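Local coordinates for protein endoglucanase (Clostridium thermocellum, PDB 2YIK) that probably hydrolyses internal beta-1,4-glucosidic bonds of cellulose, as a glycoside hydrolase family 9 endoglucanase, at residues W278-A287 and Y298-Y306; S323-D334 and F361-L369. All blocks are in the same frame, centred on the assembly; numbering follows the deposited sequence.

Contact 1 and contact 2 follow one another along the chain: the first, between helices 279-293 and 296-305, is closed before the second, between helices 322-336 and 363-373, begins. Their centres lie about 13 Å apart on the same side of the chain's centre, and they touch directly: Y306 and W284 of contact 1 pack against A326, T325 and G324 of contact 2, so helix 322-336 lies against both residues. The pair in contact 1 runs nearly antiparallel, that in contact 2 crosses more openly; both fit the (alpha/alpha)6 barrel of family 9 catalytic domains. Each contact also contributes to a calcium site, D280 and D281 in contact 1 and N333 in contact 2.

Contact 1 (W278-A287 and Y298-Y306); sequences WQDDYCWAAA and YLDEAFKYY. With CA (calcium ion), chain C.
Aromatic contacts dominate one end of this helix pair, where Y305 meets both W278 and Y282. W278 turns the edge of its six-membered ring onto a face of Y305, an edge-to-face pair with planes at 67° and CH2 lying 3.7 Å from CE1 of Y305. With chi1 at 61°, the indole's CG sits between its own backbone N and carbonyl carbon, and the far end of the ring swings across to the tyrosine. Y282 comes to Y305 at an oblique angle, its CE2 3.6 Å from CD2 of Y305. Large flat residues suit this end because they bridge the space between the backbones.

The polar contact is a hydrogen bond from Y282 OH to E301 OE1, 2.7 Å long. It uses the anti side of the carboxylate, whereas K304 NZ forms a salt bridge to E301 OE2 from the syn side. The two oxygens of the glutamate are divided between a buried phenol and a lysine.

Small residues allow the backbones to come close: the CA atoms of C283 and A302 are 4.6 Å apart. A286 CB rests 3.9 Å from A302 CB, while C283 SG packs 3.5 Å from Y305 CB.

Metal binding lies apart from this packing. D280 grips a calcium ion with both carboxylate oxygens and D281 with OD2, K277 O and two waters completing the site.

The two helices run antiparallel at 153°, joined by a short connection as a helical hairpin. Helix 238-257 covers Y282 and A286 through F252, helix 216-233 touches W278 and Y282, and helix 322-336 packs on C283 and Y306.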
loop_
_atom_site.group_PDB
_atom_site.type_symbol
_atom_site.label_atom_id
_atom_site.label_comp_id
_atom_site.label_asym_id
_atom_site.label_seq_id
_atom_site.Cartn_x
_atom_site.Cartn_y
_atom_site.Cartn_z
ATOM N N TRP A 278 7.353 -12.964 6.814
ATOM C CA TRP A 278 7.141 -13.078 5.384
ATOM C C TRP A 278 5.925 -13.924 5.023
ATOM O O TRP A 278 5.401 -13.810 3.918
ATOM C CB TRP A 278 8.376 -13.697 4.722
ATOM C CG TRP A 278 8.697 -15.086 5.225
ATOM C CD1 TRP A 278 9.578 -15.418 6.220
ATOM C CD2 TRP A 278 8.135 -16.325 4.758
ATOM N NE1 TRP A 278 9.606 -16.781 6.392
ATOM C CE2 TRP A 278 8.743 -17.361 5.510
ATOM C CE3 TRP A 278 7.200 -16.656 3.769
ATOM C CZ2 TRP A 278 8.418 -18.714 5.315
ATOM C CZ3 TRP A 278 6.881 -18.012 3.576
ATOM C CH2 TRP A 278 7.501 -19.019 4.342
ATOM N N GLN A 279 5.474 -14.765 5.950
ATOM C CA GLN A 279 4.349 -15.649 5.664
ATOM C C GLN A 279 3.042 -14.980 5.251
ATOM O O GLN A 279 2.327 -15.508 4.400
ATOM C CB GLN A 279 4.105 -16.613 6.834
ATOM C CG GLN A 279 5.237 -17.619 7.021
ATOM C CD GLN A 279 6.298 -17.149 7.996
ATOM O OE1 GLN A 279 6.559 -15.953 8.133
ATOM N NE2 GLN A 279 6.927 -18.099 8.676
ATOM N N ASP A 280 2.722 -13.827 5.832
ATOM C CA ASP A 280 1.489 -13.142 5.456
ATOM C C ASP A 280 1.595 -12.578 4.036
ATOM O O ASP A 280 0.662 -12.710 3.251
ATOM C CB ASP A 280 1.173 -12.024 6.445
ATOM C CG ASP A 280 2.315 -11.065 6.606
ATOM O OD1 ASP A 280 3.453 -11.544 6.780
ATOM O OD2 ASP A 280 2.075 -9.841 6.575
ATOM N N ASP A 281 2.724 -11.953 3.703
ATOM C CA ASP A 281 2.909 -11.401 2.358
ATOM C C ASP A 281 2.909 -12.531 1.324
ATOM O O ASP A 281 2.371 -12.385 0.223
ATOM C CB ASP A 281 4.241 -10.662 2.246
ATOM C CG ASP A 281 4.433 -9.618 3.332
ATOM O OD1 ASP A 281 3.754 -8.573 3.310
ATOM O OD2 ASP A 281 5.285 -9.862 4.203
ATOM N N TYR A 282 3.537 -13.647 1.687
ATOM C CA TYR A 282 3.620 -14.811 0.813
ATOM C C TYR A 282 2.207 -15.318 0.511
ATOM O O TYR A 282 1.854 -15.540 -0.647
ATOM C CB TYR A 282 4.451 -15.906 1.494
ATOM C CG TYR A 282 4.818 -17.073 0.601
ATOM C CD1 TYR A 282 5.872 -16.980 -0.312
ATOM C CD2 TYR A 282 4.100 -18.268 0.662
ATOM C CE1 TYR A 282 6.201 -18.053 -1.144
ATOM C CE2 TYR A 282 4.418 -19.345 -0.162
ATOM C CZ TYR A 282 5.467 -19.232 -1.064
ATOM O OH TYR A 282 5.764 -20.290 -1.891
ATOM N N CYS A 283 1.395 -15.479 1.556
ATOM C CA CYS A 283 0.022 -15.958 1.397
ATOM C C CYS A 283 -0.860 -14.960 0.645
ATOM O O CYS A 283 -1.717 -15.354 -0.141
ATOM C CB CYS A 283 -0.588 -16.284 2.767
ATOM S SG CYS A 283 0.169 -17.736 3.540
ATOM N N TRP A 284 -0.626 -13.675 0.894
ATOM C CA TRP A 284 -1.336 -12.569 0.245
ATOM C C TRP A 284 -1.100 -12.657 -1.278
ATOM O O TRP A 284 -2.041 -12.599 -2.062
ATOM C CB TRP A 284 -0.793 -11.260 0.845
ATOM C CG TRP A 284 -1.153 -9.926 0.221
ATOM C CD1 TRP A 284 -0.263 -9.001 -0.243
ATOM C CD2 TRP A 284 -2.438 -9.280 0.194
ATOM N NE1 TRP A 284 -0.897 -7.822 -0.537
ATOM C CE2 TRP A 284 -2.233 -7.960 -0.272
ATOM C CE3 TRP A 284 -3.736 -9.676 0.543
ATOM C CZ2 TRP A 284 -3.276 -7.039 -0.419
ATOM C CZ3 TRP A 284 -4.780 -8.755 0.399
ATOM C CH2 TRP A 284 -4.537 -7.450 -0.070
ATOM N N ALA A 285 0.157 -12.813 -1.680
ATOM C CA ALA A 285 0.505 -12.935 -3.096
ATOM C C ALA A 285 -0.104 -14.214 -3.681
ATOM O O ALA A 285 -0.686 -14.200 -4.769
ATOM C CB ALA A 285 2.015 -12.960 -3.263
ATOM N N ALA A 286 0.032 -15.317 -2.949
ATOM C CA ALA A 286 -0.490 -16.605 -3.393
ATOM C C ALA A 286 -1.996 -16.551 -3.627
ATOM O O ALA A 286 -2.490 -17.055 -4.636
ATOM C CB ALA A 286 -0.156 -17.695 -2.367
ATOM N N ALA A 287 -2.721 -15.941 -2.693
ATOM C CA ALA A 287 -4.172 -15.829 -2.818
ATOM C C ALA A 287 -4.543 -15.036 -4.066
ATOM O O ALA A 287 -5.433 -15.430 -4.811
ATOM C CB ALA A 287 -4.764 -15.157 -1.582
ATOM N N TYR A 298 -1.020 -22.325 -6.376
ATOM C CA TYR A 298 -1.010 -21.119 -5.562
ATOM C C TYR A 298 -1.889 -21.267 -4.337
ATOM O O TYR A 298 -1.520 -20.824 -3.248
ATOM C CB TYR A 298 -1.455 -19.916 -6.392
ATOM C CG TYR A 298 -0.463 -19.578 -7.473
ATOM C CD1 TYR A 298 0.859 -19.276 -7.152
ATOM C CD2 TYR A 298 -0.834 -19.580 -8.818
ATOM C CE1 TYR A 298 1.794 -18.987 -8.143
ATOM C CE2 TYR A 298 0.088 -19.291 -9.818
ATOM C CZ TYR A 298 1.401 -18.994 -9.474
ATOM O OH TYR A 298 2.308 -18.708 -10.463
ATOM N N LEU A 299 -3.051 -21.890 -4.504
ATOM C CA LEU A 299 -3.938 -22.078 -3.369
ATOM C C LEU A 299 -3.272 -23.026 -2.375
ATOM O O LEU A 299 -3.416 -22.860 -1.160
ATOM C CB LEU A 299 -5.282 -22.649 -3.816
ATOM C CG LEU A 299 -6.385 -22.568 -2.752
ATOM C CD1 LEU A 299 -6.677 -21.098 -2.396
ATOM C CD2 LEU A 299 -7.643 -23.254 -3.287
ATOM N N ASP A 300 -2.538 -24.015 -2.893
ATOM C CA ASP A 300 -1.837 -24.972 -2.038
ATOM C C ASP A 300 -0.747 -24.260 -1.241
ATOM O O ASP A 300 -0.491 -24.595 -0.086
ATOM C CB ASP A 300 -1.182 -26.090 -2.860
ATOM C CG ASP A 300 -2.187 -27.083 -3.416
ATOM O OD1 ASP A 300 -3.280 -27.229 -2.834
ATOM O OD2 ASP A 300 -1.872 -27.738 -4.434
ATOM N N GLU A 301 -0.088 -23.289 -1.869
ATOM C CA GLU A 301 0.953 -22.546 -1.178
ATOM C C GLU A 301 0.326 -21.646 -0.117
ATOM O O GLU A 301 0.877 -21.485 0.971
ATOM C CB GLU A 301 1.771 -21.712 -2.166
ATOM C CG GLU A 301 2.767 -22.534 -2.983
ATOM C CD GLU A 301 3.741 -23.300 -2.105
ATOM O OE1 GLU A 301 4.551 -22.669 -1.391
ATOM O OE2 GLU A 301 3.688 -24.543 -2.117
ATOM N N ALA A 302 -0.831 -21.067 -0.431
ATOM C CA ALA A 302 -1.509 -20.202 0.524
ATOM C C ALA A 302 -1.943 -21.018 1.738
ATOM O O ALA A 302 -1.729 -20.612 2.879
ATOM C CB ALA A 302 -2.714 -19.537 -0.123
ATOM N N PHE A 303 -2.536 -22.180 1.486
ATOM C CA PHE A 303 -3.001 -23.041 2.563
ATOM C C PHE A 303 -1.865 -23.572 3.427
ATOM O O PHE A 303 -2.048 -23.794 4.616
ATOM C CB PHE A 303 -3.817 -24.217 2.008
ATOM C CG PHE A 303 -5.185 -23.830 1.492
ATOM C CD1 PHE A 303 -5.717 -22.565 1.744
ATOM C CD2 PHE A 303 -5.962 -24.750 0.792
ATOM C CE1 PHE A 303 -7.002 -22.221 1.314
ATOM C CE2 PHE A 303 -7.248 -24.420 0.359
ATOM C CZ PHE A 303 -7.770 -23.152 0.619
ATOM N N LYS A 304 -0.692 -23.760 2.831
ATOM C CA LYS A 304 0.470 -24.264 3.560
ATOM C C LYS A 304 0.945 -23.313 4.669
ATOM O O LYS A 304 1.380 -23.756 5.729
ATOM C CB LYS A 304 1.625 -24.523 2.580
ATOM C CG LYS A 304 2.867 -25.192 3.185
ATOM C CD LYS A 304 3.911 -25.552 2.102
ATOM C CE LYS A 304 3.309 -26.450 1.010
ATOM N NZ LYS A 304 4.281 -26.843 -0.083
ATOM N N TYR A 305 0.840 -22.009 4.440
ATOM C CA TYR A 305 1.320 -21.048 5.425
ATOM C C TYR A 305 0.271 -20.157 6.084
ATOM O O TYR A 305 0.587 -19.440 7.027
ATOM C CB TYR A 305 2.403 -20.174 4.788
ATOM C CG TYR A 305 3.589 -20.959 4.263
ATOM C CD1 TYR A 305 4.555 -21.473 5.133
ATOM C CD2 TYR A 305 3.736 -21.201 2.896
ATOM C CE1 TYR A 305 5.644 -22.209 4.651
ATOM C CE2 TYR A 305 4.818 -21.933 2.402
ATOM C CZ TYR A 305 5.768 -22.433 3.283
ATOM O OH TYR A 305 6.838 -23.152 2.798
ATOM N N TYR A 306 -0.967 -20.210 5.603
ATOM C CA TYR A 306 -2.039 -19.390 6.157
ATOM C C TYR A 306 -2.309 -19.626 7.646
ATOM O O TYR A 306 -2.631 -20.739 8.066
ATOM C CB TYR A 306 -3.333 -19.607 5.361
ATOM C CG TYR A 306 -4.532 -18.808 5.858
ATOM C CD1 TYR A 306 -4.413 -17.451 6.171
ATOM C CD2 TYR A 306 -5.794 -19.401 5.973
ATOM C CE1 TYR A 306 -5.524 -16.701 6.588
ATOM C CE2 TYR A 306 -6.914 -18.660 6.389
ATOM C CZ TYR A 306 -6.768 -17.310 6.696
ATOM O OH TYR A 306 -7.852 -16.567 7.130
HETATM CA CA CA C . 4.744 -9.327 6.682
HETATM O O HOH W 1 3.760 -7.182 5.598
HETATM O O HOH W 2 6.486 -7.800 7.842
#

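Contact 2 (S323-D334 and F361-L369)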
loop_
_atom_site.group_PDB
_atom_site.type_symbol
_atom_site.label_atom_id
_atom_site.label_comp_id
_atom_site.label_asym_id
_atom_site.label_seq_id
_atom_site.Cartn_x
_atom_site.Cartn_y
_atom_site.Cartn_z
ATOM N N SER A 323 -5.054 -10.032 7.499
ATOM C CA SER A 323 -6.481 -9.771 7.372
ATOM C C SER A 323 -6.890 -9.596 5.918
ATOM O O SER A 323 -7.954 -10.044 5.519
ATOM C CB SER A 323 -6.904 -8.551 8.209
ATOM O OG SER A 323 -6.146 -7.403 7.897
ATOM N N GLY A 324 -6.041 -8.950 5.127
ATOM C CA GLY A 324 -6.349 -8.780 3.717
ATOM C C GLY A 324 -6.333 -10.149 3.054
ATOM O O GLY A 324 -7.190 -10.470 2.228
ATOM N N THR A 325 -5.350 -10.960 3.432
ATOM C CA THR A 325 -5.211 -12.306 2.891
ATOM C C THR A 325 -6.480 -13.104 3.181
ATOM O O THR A 325 -7.037 -13.738 2.289
ATOM C CB THR A 325 -3.981 -13.029 3.513
ATOM O OG1 THR A 325 -2.783 -12.333 3.149
ATOM C CG2 THR A 325 -3.881 -14.459 3.017
ATOM N N ALA A 326 -6.943 -13.057 4.426
ATOM C CA ALA A 326 -8.145 -13.786 4.811
ATOM C C ALA A 326 -9.326 -13.387 3.941
ATOM O O ALA A 326 -10.118 -14.237 3.555
ATOM C CB ALA A 326 -8.475 -13.542 6.278
ATOM N N CYS A 327 -9.439 -12.097 3.631
ATOM C CA CYS A 327 -10.528 -11.606 2.792
ATOM C C CYS A 327 -10.475 -12.226 1.396
ATOM O O CYS A 327 -11.494 -12.659 0.858
ATOM C CB CYS A 327 -10.465 -10.078 2.656
ATOM S SG CYS A 327 -10.949 -9.144 4.121
ATOM N N ILE A 328 -9.283 -12.274 0.815
ATOM C CA ILE A 328 -9.141 -12.819 -0.523
ATOM C C ILE A 328 -9.420 -14.320 -0.556
ATOM O O ILE A 328 -10.106 -14.804 -1.458
ATOM C CB ILE A 328 -7.741 -12.512 -1.105
ATOM C CG1 ILE A 328 -7.482 -11.003 -1.028
ATOM C CG2 ILE A 328 -7.655 -12.997 -2.562
ATOM C CD1 ILE A 328 -8.550 -10.175 -1.684
ATOM N N LEU A 329 -8.901 -15.050 0.428
ATOM C CA LEU A 329 -9.140 -16.484 0.499
ATOM C C LEU A 329 -10.639 -16.740 0.669
ATOM O O LEU A 329 -11.175 -17.709 0.143
ATOM C CB LEU A 329 -8.352 -17.108 1.659
ATOM C CG LEU A 329 -6.841 -17.239 1.424
ATOM C CD1 LEU A 329 -6.164 -17.809 2.661
ATOM C CD2 LEU A 329 -6.590 -18.145 0.226
ATOM N N ALA A 330 -11.322 -15.861 1.392
ATOM C CA ALA A 330 -12.754 -16.029 1.589
ATOM C C ALA A 330 -13.509 -15.757 0.285
ATOM O O ALA A 330 -14.476 -16.454 -0.032
ATOM C CB ALA A 330 -13.248 -15.104 2.691
ATOM N N GLU A 331 -13.076 -14.745 -0.462
ATOM C CA GLU A 331 -13.722 -14.423 -1.732
ATOM C C GLU A 331 -13.467 -15.564 -2.713
ATOM O O GLU A 331 -14.320 -15.888 -3.522
ATOM C CB GLU A 331 -13.187 -13.099 -2.293
ATOM C CG GLU A 331 -13.522 -11.898 -1.420
ATOM C CD GLU A 331 -12.968 -10.577 -1.940
ATOM O OE1 GLU A 331 -12.630 -10.469 -3.136
ATOM O OE2 GLU A 331 -12.881 -9.629 -1.134
ATOM N N ILE A 332 -12.287 -16.170 -2.628
ATOM C CA ILE A 332 -11.930 -17.287 -3.492
ATOM C C ILE A 332 -12.866 -18.456 -3.184
ATOM O O ILE A 332 -13.366 -19.130 -4.087
ATOM C CB ILE A 332 -10.458 -17.700 -3.254
ATOM C CG1 ILE A 332 -9.536 -16.717 -3.982
ATOM C CG2 ILE A 332 -10.222 -19.146 -3.691
ATOM C CD1 ILE A 332 -8.081 -16.854 -3.615
ATOM N N ASN A 333 -13.111 -18.677 -1.897
ATOM C CA ASN A 333 -13.988 -19.751 -1.481
ATOM C C ASN A 333 -15.417 -19.513 -1.949
ATOM O O ASN A 333 -16.090 -20.445 -2.384
ATOM C CB ASN A 333 -13.989 -19.902 0.035
ATOM C CG ASN A 333 -14.941 -20.977 0.491
ATOM O OD1 ASN A 333 -15.984 -20.702 1.087
ATOM N ND2 ASN A 333 -14.595 -22.212 0.187
ATOM N N ASP A 334 -15.879 -18.269 -1.849
ATOM C CA ASP A 334 -17.236 -17.924 -2.266
ATOM C C ASP A 334 -17.413 -18.122 -3.763
ATOM O O ASP A 334 -18.442 -18.614 -4.219
ATOM C CB ASP A 334 -17.563 -16.465 -1.927
ATOM C CG ASP A 334 -17.804 -16.238 -0.438
ATOM O OD1 ASP A 334 -18.009 -17.221 0.306
ATOM O OD2 ASP A 334 -17.806 -15.058 -0.019
ATOM N N PHE A 361 -13.879 -19.516 6.077
ATOM C CA PHE A 361 -12.973 -18.482 5.607
ATOM C C PHE A 361 -13.312 -17.037 5.981
ATOM O O PHE A 361 -12.405 -16.237 6.169
ATOM C CB PHE A 361 -12.737 -18.656 4.099
ATOM C CG PHE A 361 -11.879 -19.861 3.769
ATOM C CD1 PHE A 361 -10.537 -19.897 4.145
ATOM C CD2 PHE A 361 -12.427 -20.984 3.143
ATOM C CE1 PHE A 361 -9.754 -21.032 3.909
ATOM C CE2 PHE A 361 -11.649 -22.126 2.903
ATOM C CZ PHE A 361 -10.311 -22.146 3.288
ATOM N N TRP A 362 -14.592 -16.704 6.116
ATOM C CA TRP A 362 -14.968 -15.342 6.512
ATOM C C TRP A 362 -14.960 -15.131 8.034
ATOM O O TRP A 362 -14.926 -13.991 8.504
ATOM C CB TRP A 362 -16.362 -14.977 5.991
ATOM C CG TRP A 362 -16.399 -14.483 4.577
ATOM C CD1 TRP A 362 -17.085 -15.042 3.537
ATOM C CD2 TRP A 362 -15.747 -13.317 4.046
ATOM N NE1 TRP A 362 -16.900 -14.301 2.395
ATOM C CE2 TRP A 362 -16.079 -13.235 2.676
ATOM C CE3 TRP A 362 -14.903 -12.335 4.592
ATOM C CZ2 TRP A 362 -15.614 -12.214 1.842
ATOM C CZ3 TRP A 362 -14.434 -11.313 3.762
ATOM C CH2 TRP A 362 -14.791 -11.265 2.401
ATOM N N LYS A 363 -14.989 -16.220 8.801
ATOM C CA LYS A 363 -15.032 -16.130 10.259
ATOM C C LYS A 363 -13.894 -15.322 10.885
ATOM O O LYS A 363 -14.131 -14.512 11.781
ATOM C CB LYS A 363 -15.103 -17.538 10.877
ATOM C CG LYS A 363 -15.306 -17.564 12.386
ATOM C CD LYS A 363 -16.485 -16.698 12.808
ATOM C CE LYS A 363 -16.831 -16.882 14.286
ATOM N NZ LYS A 363 -18.039 -16.077 14.633
ATOM N N PRO A 364 -12.646 -15.517 10.425
ATOM C CA PRO A 364 -11.576 -14.726 11.042
ATOM C C PRO A 364 -11.780 -13.218 10.888
ATOM O O PRO A 364 -11.399 -12.438 11.764
ATOM C CB PRO A 364 -10.327 -15.218 10.318
ATOM C CG PRO A 364 -10.663 -16.648 10.020
ATOM C CD PRO A 364 -12.087 -16.536 9.520
ATOM N N ILE A 365 -12.378 -12.811 9.772
ATOM C CA ILE A 365 -12.624 -11.398 9.525
ATOM C C ILE A 365 -13.871 -10.932 10.272
ATOM O O ILE A 365 -13.972 -9.768 10.656
ATOM C CB ILE A 365 -12.743 -11.122 7.999
ATOM C CG1 ILE A 365 -11.337 -11.040 7.381
ATOM C CG2 ILE A 365 -13.546 -9.850 7.741
ATOM C CD1 ILE A 365 -10.480 -9.913 7.945
ATOM N N GLN A 366 -14.817 -11.840 10.492
ATOM C CA GLN A 366 -16.014 -11.471 11.233
ATOM C C GLN A 366 -15.566 -11.196 12.671
ATOM O O GLN A 366 -16.073 -10.285 13.329
ATOM C CB GLN A 366 -17.056 -12.594 11.204
ATOM C CG GLN A 366 -18.351 -12.222 11.918
ATOM C CD GLN A 366 -19.352 -13.367 11.995
ATOM O OE1 GLN A 366 -20.358 -13.274 12.697
ATOM N NE2 GLN A 366 -19.080 -14.447 11.276
ATOM N N ASP A 367 -14.606 -11.986 13.148
ATOM C CA ASP A 367 -14.065 -11.815 14.495
ATOM C C ASP A 367 -13.289 -10.503 14.597
ATOM O O ASP A 367 -13.367 -9.799 15.601
ATOM C CB ASP A 367 -13.128 -12.971 14.853
ATOM C CG ASP A 367 -13.871 -14.258 15.143
ATOM O OD1 ASP A 367 -15.120 -14.245 15.126
ATOM O OD2 ASP A 367 -13.208 -15.285 15.394
ATOM N N LEU A 368 -12.524 -10.193 13.556
ATOM C CA LEU A 368 -11.738 -8.967 13.519
ATOM C C LEU A 368 -12.672 -7.763 13.572
ATOM O O LEU A 368 -12.461 -6.821 14.337
ATOM C CB LEU A 368 -10.919 -8.908 12.231
ATOM C CG LEU A 368 -10.189 -7.599 11.936
ATOM C CD1 LEU A 368 -9.084 -7.377 12.973
ATOM C CD2 LEU A 368 -9.619 -7.651 10.516
ATOM N N LEU A 369 -13.714 -7.812 12.749
ATOM C CA LEU A 369 -14.684 -6.732 12.681
ATOM C C LEU A 369 -15.530 -6.575 13.940
ATOM O O LEU A 369 -15.870 -5.456 14.315
ATOM C CB LEU A 369 -15.572 -6.908 11.443
ATOM C CG LEU A 369 -14.838 -6.656 10.121
ATOM C CD1 LEU A 369 -15.753 -6.982 8.949
ATOM C CD2 LEU A 369 -14.381 -5.200 10.051
HETATM O O HOH W 3 -9.941 -16.538 5.297
HETATM O O HOH W 4 -15.833 -21.211 4.452
#
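W362 lays one face of its indole over the methyl group of A330, and its NE1 reaches D334 one helical turn further on. A330 CB stands 3.4 Å from the centroid of the five-membered ring and only 16° off the normal, a close CH-pi contact that a residue as small as alanine permits. The N-H of W362 NE1 points to D334 OD2 at 2.7 Å and 171°, with the oxygen almost in the indole plane and the N-H reaching OD2 from its syn side, tilted out of the carboxylate plane. Bond and methyl together fix the ring's rotation, while E331 CG and C327 lie obliquely beside its benzo part.

F361 goes the other way round A330. Its CB lies 3.6 Å from A330 CA, and its side chain crosses that of N333 at about a right angle, with CD2 3.6 Å from N333 CB. N333 also helps bind a calcium ion, so this phenylalanine packs directly beside a metal ligand.

Helices 322-336 and 363-373, crossing at 136° and joined here largely through F361 and W362 near the start of the second, belong to the (alpha/alpha)6 barrel of family 9 catalytic domains. I365, farther along, holds CG1 anti to its carbonyl carbon, bringing that branch 3.8 Å from C327 SG and also against A326 CB. A branched aliphatic chain suits the apolar groove between them. L368 CD2 meets S323 CB at the end of the contact.

Between these groups, water 3 donates to both A326 O and F361 O, bridging two backbone carbonyls across the contact. Y406 and H410 meet W362 edge-to-face, and helix 392-408 packs on C327 and I365 through I402.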